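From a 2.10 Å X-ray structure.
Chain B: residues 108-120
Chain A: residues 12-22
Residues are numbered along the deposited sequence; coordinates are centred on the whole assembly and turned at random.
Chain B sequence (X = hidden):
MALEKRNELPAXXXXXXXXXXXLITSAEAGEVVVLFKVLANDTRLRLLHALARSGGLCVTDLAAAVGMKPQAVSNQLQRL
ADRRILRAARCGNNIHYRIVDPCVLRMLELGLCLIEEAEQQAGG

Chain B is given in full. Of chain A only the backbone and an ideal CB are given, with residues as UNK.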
# COMPACT_ATOMS: atom_id res chain seq x y z
N LEU B 108 0.50 3.14 -6.19
CA LEU B 108 1.20 2.33 -7.19
C LEU B 108 2.57 2.91 -7.53
O LEU B 108 3.55 2.17 -7.59
CB LEU B 108 0.34 2.19 -8.45
CG LEU B 108 1.01 1.80 -9.77
CD1 LEU B 108 1.45 0.35 -9.77
CD2 LEU B 108 0.08 2.06 -10.99
N GLU B 109 2.66 4.22 -7.73
CA GLU B 109 3.95 4.84 -8.06
C GLU B 109 4.96 4.64 -6.94
O GLU B 109 6.15 4.41 -7.19
CB GLU B 109 3.77 6.33 -8.36
CG GLU B 109 3.06 6.66 -9.68
CD GLU B 109 2.87 8.16 -9.85
OE1 GLU B 109 3.32 8.92 -8.96
OE2 GLU B 109 2.30 8.59 -10.88
N LEU B 110 4.51 4.77 -5.69
CA LEU B 110 5.41 4.52 -4.56
C LEU B 110 5.91 3.08 -4.58
O LEU B 110 7.11 2.82 -4.43
CB LEU B 110 4.72 4.83 -3.23
CG LEU B 110 5.59 4.53 -2.00
CD1 LEU B 110 6.88 5.34 -2.03
CD2 LEU B 110 4.80 4.79 -0.71
N GLY B 111 4.99 2.14 -4.78
CA GLY B 111 5.40 0.76 -4.96
C GLY B 111 6.44 0.60 -6.04
O GLY B 111 7.40 -0.17 -5.88
N LEU B 112 6.28 1.30 -7.17
CA LEU B 112 7.23 1.18 -8.27
C LEU B 112 8.60 1.72 -7.87
O LEU B 112 9.62 1.11 -8.20
CB LEU B 112 6.70 1.90 -9.53
CG LEU B 112 5.39 1.34 -10.12
CD1 LEU B 112 4.81 2.27 -11.22
CD2 LEU B 112 5.56 -0.07 -10.67
N CYS B 113 8.63 2.85 -7.16
CA CYS B 113 9.91 3.40 -6.71
C CYS B 113 10.60 2.45 -5.74
O CYS B 113 11.82 2.32 -5.78
CB CYS B 113 9.70 4.77 -6.07
SG CYS B 113 8.96 6.00 -7.20
N LEU B 114 9.84 1.76 -4.88
CA LEU B 114 10.43 0.83 -3.92
C LEU B 114 11.00 -0.40 -4.62
O LEU B 114 12.03 -0.94 -4.20
CB LEU B 114 9.39 0.41 -2.87
CG LEU B 114 8.85 1.51 -1.94
CD1 LEU B 114 7.73 1.00 -1.05
CD2 LEU B 114 9.94 2.12 -1.06
N ILE B 115 10.34 -0.87 -5.68
CA ILE B 115 10.88 -2.00 -6.44
C ILE B 115 12.18 -1.61 -7.12
O ILE B 115 13.13 -2.41 -7.18
CB ILE B 115 9.84 -2.49 -7.47
CG1 ILE B 115 8.64 -3.11 -6.76
CG2 ILE B 115 10.48 -3.49 -8.44
CD1 ILE B 115 7.45 -3.26 -7.65
N GLU B 116 12.24 -0.39 -7.65
CA GLU B 116 13.45 0.09 -8.32
C GLU B 116 14.58 0.29 -7.33
O GLU B 116 15.71 -0.16 -7.56
CB GLU B 116 13.15 1.38 -9.07
CG GLU B 116 14.10 1.67 -10.23
CD GLU B 116 13.70 0.94 -11.51
OE1 GLU B 116 13.68 -0.32 -11.51
OE2 GLU B 116 13.37 1.61 -12.52
N GLU B 117 14.31 0.98 -6.22
CA GLU B 117 15.34 1.19 -5.21
C GLU B 117 15.87 -0.14 -4.67
O GLU B 117 17.07 -0.28 -4.44
CB GLU B 117 14.80 2.03 -4.06
CG GLU B 117 14.38 3.42 -4.45
CD GLU B 117 13.71 4.14 -3.31
OE1 GLU B 117 13.70 3.60 -2.18
OE2 GLU B 117 13.18 5.25 -3.53
N ALA B 118 14.99 -1.12 -4.46
CA ALA B 118 15.44 -2.42 -3.98
C ALA B 118 16.41 -3.06 -4.96
O ALA B 118 17.46 -3.58 -4.57
CB ALA B 118 14.25 -3.34 -3.74
N GLU B 119 16.06 -3.03 -6.25
CA GLU B 119 16.95 -3.56 -7.29
C GLU B 119 18.30 -2.85 -7.28
O GLU B 119 19.35 -3.49 -7.23
CB GLU B 119 16.28 -3.43 -8.66
CG GLU B 119 17.07 -4.01 -9.83
CD GLU B 119 16.23 -4.21 -11.09
OE1 GLU B 119 15.80 -5.36 -11.35
OE2 GLU B 119 15.99 -3.20 -11.80
N GLN B 120 18.27 -1.51 -7.32
CA GLN B 120 19.49 -0.71 -7.30
C GLN B 120 20.36 -1.10 -6.12
O GLN B 120 21.56 -1.34 -6.27
CB GLN B 120 19.12 0.77 -7.23
CG GLN B 120 20.23 1.75 -7.60
CD GLN B 120 21.14 2.16 -6.42
OE1 GLN B 120 20.82 1.94 -5.25
NE2 GLN B 120 22.29 2.76 -6.75
N UNK A 12 -6.00 10.89 -14.32
CA UNK A 12 -4.65 11.00 -13.79
C UNK A 12 -3.69 10.22 -14.67
O UNK A 12 -4.09 9.33 -15.43
CB UNK A 12 -4.59 10.50 -12.35
N UNK A 13 -2.41 10.57 -14.57
CA UNK A 13 -1.38 10.04 -15.45
C UNK A 13 -0.13 9.68 -14.66
O UNK A 13 0.30 10.44 -13.79
CB UNK A 13 -1.04 11.05 -16.55
N UNK A 14 0.45 8.53 -14.99
CA UNK A 14 1.66 8.05 -14.34
C UNK A 14 2.78 9.08 -14.44
O UNK A 14 2.96 9.74 -15.47
CB UNK A 14 2.10 6.72 -14.96
N UNK A 15 3.53 9.23 -13.34
CA UNK A 15 4.69 10.11 -13.20
C UNK A 15 5.59 9.99 -14.43
O UNK A 15 5.81 8.88 -14.93
CB UNK A 15 5.47 9.77 -11.93
N UNK A 16 6.10 11.11 -14.96
CA UNK A 16 6.79 11.05 -16.27
C UNK A 16 8.06 10.21 -16.24
O UNK A 16 8.33 9.45 -17.18
CB UNK A 16 7.14 12.46 -16.74
N UNK A 17 8.83 10.29 -15.16
CA UNK A 17 10.06 9.52 -15.03
C UNK A 17 9.81 8.04 -14.76
O UNK A 17 10.73 7.24 -14.91
CB UNK A 17 10.92 10.11 -13.91
N UNK A 18 8.60 7.66 -14.35
CA UNK A 18 8.28 6.26 -14.09
C UNK A 18 7.70 5.56 -15.30
O UNK A 18 7.47 4.35 -15.25
CB UNK A 18 7.30 6.15 -12.92
N UNK A 19 7.48 6.27 -16.41
CA UNK A 19 6.85 5.68 -17.58
C UNK A 19 7.79 4.80 -18.37
O UNK A 19 7.36 4.16 -19.34
CB UNK A 19 6.30 6.78 -18.49
N UNK A 20 9.06 4.72 -17.98
CA UNK A 20 10.03 3.89 -18.68
C UNK A 20 10.34 2.58 -17.97
O UNK A 20 11.01 1.73 -18.56
CB UNK A 20 11.33 4.68 -18.88
N UNK A 21 9.88 2.39 -16.73
CA UNK A 21 10.03 1.11 -16.06
C UNK A 21 9.24 0.03 -16.81
O UNK A 21 8.10 0.26 -17.23
CB UNK A 21 9.57 1.21 -14.61
N UNK A 22 9.88 -1.12 -17.01
CA UNK A 22 9.21 -2.30 -17.53
C UNK A 22 8.05 -2.69 -16.63
O UNK A 22 8.06 -2.44 -15.43
CB UNK A 22 10.19 -3.46 -17.67

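Chain B offers one face of a helix, with B:Glu109, B:Leu112, B:Cys113, B:Ile115, B:Glu116 and B:Glu119 along it, and chain A passes that face as an irregular loop.

Position 12 lies beyond reach of the helix, and at 13 the CA-to-CB bond points away; neither is constrained from this side, and small or polar residues would do. They are A:Cys12, poorly ordered, and A:Ser13.

At position 14 the bond runs sideways, with the ideal CB 4.5 Å from B:Glu109 OE2. A side chain long enough to bend back would meet the aliphatic stem of that glutamate and B:Leu112, so leucine, methionine or isoleucine would suit. The residue is A:Leu14 (chi1 t, chi2 p); its CD1 lies 3.7 Å from B:Glu109 CG and 4.0 Å from B:Leu112 CD1.

Position 15 points toward the helix, its ideal CB 3.5 Å from B:Glu109 OE2. The backbone makes the main contact here: the amide N donates a hydrogen bond of 2.8 Å to B:Glu109 OE2, which almost any residue except proline could supply. Beside a carboxylate, a polar or basic side chain is reasonable. A:Lys15 fills the place, but its end leads away, and NZ stops 4.4 Å from B:Cys113 SG.

Position 16 points away and 17 is out of reach. With phi near -65°, proline is allowed at 16, among many others, and A:Pro16 is found; a small polar residue is comfortable at 17, here A:Ser17.

Position 18 points toward the helix, its ideal CB 4.9 Å from B:Leu112 CD1, with room for a medium-sized apolar chain such as leucine or methionine. A:Leu18 (chi1 m, chi2 t) sends CD1 to 3.7 Å from B:Glu109 CB and 3.8 Å from B:Cys113 SG, packing on carbon and sulfur.

A type I turn runs from 18 to 21. At 19 the CA-to-CB bond points away and at 20 it runs sideways, so polar residues fit both: A:Gln19 and A:Asp20, whose end leads away.

Position 21 points toward chain B, with B:Glu116 OE2 4.4 Å from the ideal CB and B:Glu119 farther along. Two acids invite a long basic residue, lysine or arginine. A:Arg21 forms a salt bridge, NE to B:Glu116 OE1 at 2.8 Å. Because both carboxylates lie over one face of the guanidinium, the attraction is of charge, with no N-H aimed at either. At the guanidinium edge, NH2 is 3.4 Å from B:Ile115 CG2.

Position 22 is out of reach, and since chain B sets no demand any polar or small residue would serve; it is A:Asp22.

Chain A 12-22: CSLKPSLQDRD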
# COMPACT_ATOMS: atom_id res chain seq x y z
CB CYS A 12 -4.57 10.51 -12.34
SG CYS A 12 -5.99 9.56 -11.75
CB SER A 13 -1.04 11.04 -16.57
OG SER A 13 -2.18 11.26 -17.40
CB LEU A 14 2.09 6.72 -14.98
CG LEU A 14 3.34 5.97 -14.52
CD1 LEU A 14 3.16 5.40 -13.11
CD2 LEU A 14 3.68 4.86 -15.51
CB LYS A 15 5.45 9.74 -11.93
CG LYS A 15 6.42 10.78 -11.41
CD LYS A 15 6.99 10.33 -10.09
CE LYS A 15 8.40 10.82 -9.87
NZ LYS A 15 8.99 10.15 -8.67
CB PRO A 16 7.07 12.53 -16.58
CG PRO A 16 7.15 13.18 -15.22
CD PRO A 16 6.13 12.47 -14.39
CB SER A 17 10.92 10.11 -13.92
OG SER A 17 10.32 9.92 -12.65
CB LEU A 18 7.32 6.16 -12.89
CG LEU A 18 7.87 6.56 -11.52
CD1 LEU A 18 6.90 6.22 -10.38
CD2 LEU A 18 9.24 5.92 -11.28
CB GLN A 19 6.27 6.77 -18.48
CG GLN A 19 4.88 6.44 -19.04
CD GLN A 19 3.88 7.55 -18.78
OE1 GLN A 19 4.21 8.58 -18.17
NE2 GLN A 19 2.64 7.36 -19.25
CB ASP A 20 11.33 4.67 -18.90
CG ASP A 20 11.80 4.63 -20.34
OD1 ASP A 20 11.52 3.62 -21.03
OD2 ASP A 20 12.45 5.60 -20.78
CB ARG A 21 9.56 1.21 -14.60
CG ARG A 21 9.60 -0.08 -13.74
CD ARG A 21 11.05 -0.44 -13.43
NE ARG A 21 11.28 -1.41 -12.35
CZ ARG A 21 11.77 -2.65 -12.53
NH1 ARG A 21 12.05 -3.11 -13.76
NH2 ARG A 21 11.99 -3.44 -11.49
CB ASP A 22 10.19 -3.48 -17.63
CG ASP A 22 11.40 -3.20 -18.54
OD1 ASP A 22 11.43 -2.15 -19.24
OD2 ASP A 22 12.32 -4.04 -18.54
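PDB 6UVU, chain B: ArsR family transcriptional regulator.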